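Protein, Family 18 Chitinase (Crocus vernus, PDB 3SIM) probably binds and hydrolyses chitin, as a plant glycosyl hydrolase of family 18 built on a TIM barrel. Local coordinates at residues N135-T146 / Y168-A179. Numbering follows the deposited sequence.
Sequences NTFAECIGRLIT and YYLALFNEYKNA
F137 turns its ring edge to the face of Y169, with planes nearly perpendicular and centroids 5.3 Å apart. Its CG lies anti to the backbone N (chi1 -179°), which carries the ring across to the other helix. The rim of the same ring also meets Y168 O. A138 CA is 4.2 Å from L172 CA, and A138 CB rests on the L172 backbone. L172 is a knob among F137, A138, I141 and G142; its CD2 touches I141 CG2 at 3.5 Å. G142 CA sits over one face of the Y176 ring, 3.4 Å from its centroid, a CH-pi contact. A CB on G142 would clash with Y176 CE2. With an alanine in place of Y176, G142 CA would probably lose its aromatic cover and a gap open between A138 O and T146 OG1. I145 CG2 packs on A179 CB at 3.7 Å. T146 OG1 donates a hydrogen bond back to G142 O at 3.1 Å. The axes of 135-146 and 168-175, neighbours on the outside of the TIM barrel, cross at -48°; Y176 just follows the second helix. I141 and Y169 rest on strand 121-125, I145 and L172 on strand 156-159. Helix 99-116 flanks 135-146, touching E139, C140, R143 and L144.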
# COMPACT_ATOMS: atom_id res chain seq x y z
N ASN A 135 0.32 13.11 -16.45
CA ASN A 135 -0.29 12.31 -17.50
C ASN A 135 0.46 11.02 -17.85
O ASN A 135 -0.13 10.00 -18.05
CB ASN A 135 -0.65 13.17 -18.71
CG ASN A 135 -1.74 14.18 -18.40
OD1 ASN A 135 -2.64 13.92 -17.67
ND2 ASN A 135 -1.63 15.31 -18.93
N THR A 136 1.78 11.12 -17.91
CA THR A 136 2.69 10.02 -18.19
C THR A 136 2.60 8.92 -17.13
O THR A 136 2.46 7.79 -17.45
CB THR A 136 4.19 10.51 -18.39
OG1 THR A 136 4.32 11.32 -19.55
CG2 THR A 136 5.13 9.36 -18.43
N PHE A 137 2.60 9.34 -15.87
CA PHE A 137 2.32 8.50 -14.70
C PHE A 137 0.92 7.87 -14.73
O PHE A 137 0.79 6.74 -14.56
CB PHE A 137 2.44 9.33 -13.38
CG PHE A 137 2.21 8.55 -12.10
CD1 PHE A 137 3.08 7.54 -11.68
CD2 PHE A 137 1.12 8.80 -11.32
CE1 PHE A 137 2.80 6.85 -10.48
CE2 PHE A 137 0.90 8.11 -10.18
CZ PHE A 137 1.72 7.18 -9.75
N ALA A 138 -0.11 8.65 -15.00
CA ALA A 138 -1.45 8.12 -15.07
C ALA A 138 -1.63 7.04 -16.15
O ALA A 138 -2.21 6.05 -15.89
CB ALA A 138 -2.45 9.23 -15.25
N GLU A 139 -1.10 7.29 -17.32
CA GLU A 139 -1.11 6.38 -18.44
C GLU A 139 -0.32 5.10 -18.21
O GLU A 139 -0.86 4.10 -18.44
CB GLU A 139 -0.59 7.03 -19.71
CG GLU A 139 -1.51 7.80 -20.52
CD GLU A 139 -0.84 8.51 -21.72
OE1 GLU A 139 -0.21 7.84 -22.56
OE2 GLU A 139 -0.96 9.73 -21.78
N CYS A 140 0.90 5.18 -17.69
CA CYS A 140 1.70 4.02 -17.39
C CYS A 140 1.02 3.10 -16.34
O CYS A 140 0.84 1.94 -16.60
CB CYS A 140 3.07 4.46 -16.85
SG CYS A 140 4.34 5.04 -18.00
N ILE A 141 0.64 3.67 -15.21
CA ILE A 141 -0.02 2.92 -14.17
C ILE A 141 -1.40 2.39 -14.58
O ILE A 141 -1.71 1.29 -14.29
CB ILE A 141 -0.09 3.65 -12.81
CG1 ILE A 141 1.28 4.17 -12.42
CG2 ILE A 141 -0.72 2.79 -11.74
CD1 ILE A 141 2.25 3.14 -12.14
N GLY A 142 -2.18 3.24 -15.23
CA GLY A 142 -3.50 2.86 -15.70
C GLY A 142 -3.43 1.70 -16.68
O GLY A 142 -4.07 0.75 -16.47
N ARG A 143 -2.55 1.76 -17.68
CA ARG A 143 -2.37 0.66 -18.61
C ARG A 143 -1.88 -0.63 -17.91
O ARG A 143 -2.39 -1.63 -18.14
CB ARG A 143 -1.49 1.02 -19.81
CG ARG A 143 -2.19 1.86 -20.86
CD ARG A 143 -1.28 2.39 -21.96
NE ARG A 143 -0.59 1.38 -22.70
CZ ARG A 143 0.25 1.61 -23.69
NH1 ARG A 143 0.83 0.60 -24.28
NH2 ARG A 143 0.53 2.82 -24.06
N LEU A 144 -0.95 -0.51 -16.97
CA LEU A 144 -0.47 -1.66 -16.22
C LEU A 144 -1.58 -2.36 -15.43
O LEU A 144 -1.72 -3.51 -15.60
CB LEU A 144 0.52 -1.18 -15.17
CG LEU A 144 1.65 -2.03 -14.60
CD1 LEU A 144 2.06 -1.68 -13.17
CD2 LEU A 144 1.61 -3.51 -14.87
N ILE A 145 -2.35 -1.66 -14.63
CA ILE A 145 -3.40 -2.30 -13.87
C ILE A 145 -4.47 -2.94 -14.79
O ILE A 145 -4.78 -4.03 -14.60
CB ILE A 145 -4.04 -1.31 -12.92
CG1 ILE A 145 -3.01 -0.82 -11.91
CG2 ILE A 145 -5.29 -1.90 -12.26
CD1 ILE A 145 -3.40 0.36 -11.19
N THR A 146 -4.88 -2.21 -15.81
CA THR A 146 -5.90 -2.62 -16.74
C THR A 146 -5.46 -3.92 -17.43
O THR A 146 -6.18 -4.86 -17.40
CB THR A 146 -6.25 -1.50 -17.79
OG1 THR A 146 -6.84 -0.36 -17.18
CG2 THR A 146 -7.20 -2.03 -18.79
N TYR A 168 -0.82 14.00 -8.92
CA TYR A 168 -0.44 12.78 -9.63
C TYR A 168 -1.41 11.61 -9.52
O TYR A 168 -1.86 11.11 -10.48
CB TYR A 168 0.97 12.36 -9.21
CG TYR A 168 1.97 13.47 -9.37
CD1 TYR A 168 2.48 13.80 -10.58
CD2 TYR A 168 2.33 14.25 -8.29
CE1 TYR A 168 3.32 14.81 -10.73
CE2 TYR A 168 3.22 15.29 -8.43
CZ TYR A 168 3.71 15.57 -9.66
OH TYR A 168 4.60 16.57 -9.82
N TYR A 169 -1.80 11.31 -8.29
CA TYR A 169 -2.83 10.34 -7.98
C TYR A 169 -4.26 10.65 -8.47
O TYR A 169 -4.96 9.79 -8.86
CB TYR A 169 -2.73 9.85 -6.52
CG TYR A 169 -1.49 9.01 -6.30
CD1 TYR A 169 -1.49 7.69 -6.66
CD2 TYR A 169 -0.30 9.55 -5.82
CE1 TYR A 169 -0.42 6.93 -6.55
CE2 TYR A 169 0.82 8.76 -5.68
CZ TYR A 169 0.76 7.44 -6.07
OH TYR A 169 1.78 6.63 -5.97
N LEU A 170 -4.66 11.90 -8.41
CA LEU A 170 -5.93 12.35 -8.96
C LEU A 170 -6.03 12.19 -10.48
O LEU A 170 -7.00 11.79 -10.98
CB LEU A 170 -6.33 13.76 -8.50
CG LEU A 170 -6.82 13.95 -7.04
CD1 LEU A 170 -6.82 15.37 -6.68
CD2 LEU A 170 -8.14 13.27 -6.82
N ALA A 171 -4.96 12.48 -11.16
CA ALA A 171 -4.89 12.23 -12.58
C ALA A 171 -5.08 10.72 -12.86
O ALA A 171 -5.84 10.40 -13.65
CB ALA A 171 -3.61 12.66 -13.13
N LEU A 172 -4.41 9.87 -12.12
CA LEU A 172 -4.54 8.44 -12.28
C LEU A 172 -5.96 7.95 -11.99
O LEU A 172 -6.52 7.19 -12.73
CB LEU A 172 -3.54 7.68 -11.40
CG LEU A 172 -3.57 6.14 -11.31
CD1 LEU A 172 -3.58 5.51 -12.64
CD2 LEU A 172 -2.46 5.56 -10.47
N PHE A 173 -6.52 8.44 -10.89
CA PHE A 173 -7.88 8.11 -10.44
C PHE A 173 -9.00 8.58 -11.40
O PHE A 173 -9.77 7.79 -11.78
CB PHE A 173 -8.15 8.54 -8.99
CG PHE A 173 -9.55 8.21 -8.48
CD1 PHE A 173 -10.53 9.14 -8.49
CD2 PHE A 173 -9.85 6.96 -7.99
CE1 PHE A 173 -11.77 8.84 -8.02
CE2 PHE A 173 -11.09 6.67 -7.53
CZ PHE A 173 -12.04 7.61 -7.54
N ASN A 174 -9.00 9.84 -11.80
CA ASN A 174 -9.93 10.37 -12.76
C ASN A 174 -9.83 9.71 -14.15
O ASN A 174 -10.80 9.47 -14.74
CB ASN A 174 -9.84 11.89 -12.86
CG ASN A 174 -10.23 12.60 -11.57
OD1 ASN A 174 -9.64 13.56 -11.24
ND2 ASN A 174 -11.21 12.13 -10.90
N GLU A 175 -8.63 9.44 -14.61
CA GLU A 175 -8.42 8.66 -15.81
C GLU A 175 -8.76 7.14 -15.83
O GLU A 175 -9.02 6.62 -16.86
CB GLU A 175 -7.05 8.95 -16.45
CG GLU A 175 -6.84 10.41 -16.84
CD GLU A 175 -5.41 10.70 -17.33
OE1 GLU A 175 -4.88 9.92 -18.06
OE2 GLU A 175 -4.81 11.70 -17.04
N TYR A 176 -8.64 6.46 -14.70
CA TYR A 176 -8.79 5.00 -14.57
C TYR A 176 -9.60 4.53 -13.35
O TYR A 176 -9.26 3.57 -12.74
CB TYR A 176 -7.43 4.27 -14.65
CG TYR A 176 -6.69 4.44 -15.94
CD1 TYR A 176 -6.76 3.52 -16.93
CD2 TYR A 176 -5.97 5.58 -16.18
CE1 TYR A 176 -6.08 3.69 -18.14
CE2 TYR A 176 -5.33 5.80 -17.33
CZ TYR A 176 -5.36 4.85 -18.35
OH TYR A 176 -4.70 5.09 -19.50
N LYS A 177 -10.69 5.20 -13.04
CA LYS A 177 -11.47 4.98 -11.81
C LYS A 177 -12.00 3.55 -11.68
O LYS A 177 -11.92 3.00 -10.64
CB LYS A 177 -12.55 6.05 -11.56
CG LYS A 177 -13.86 5.56 -10.96
CD LYS A 177 -14.82 5.17 -12.02
CE LYS A 177 -15.50 6.35 -12.70
NZ LYS A 177 -15.72 6.14 -14.11
N ASN A 178 -12.42 2.93 -12.76
CA ASN A 178 -12.80 1.53 -12.70
C ASN A 178 -11.71 0.49 -12.48
O ASN A 178 -12.00 -0.62 -12.26
CB ASN A 178 -13.61 1.12 -13.89
CG ASN A 178 -12.85 1.19 -15.11
OD1 ASN A 178 -11.93 0.42 -15.36
N ALA A 179 -10.45 0.84 -12.63
CA ALA A 179 -9.34 -0.06 -12.36
C ALA A 179 -8.83 -0.14 -10.91
O ALA A 179 -8.14 -1.07 -10.57
CB ALA A 179 -8.20 0.20 -13.30
O HOH W 1 -3.07 10.67 -19.62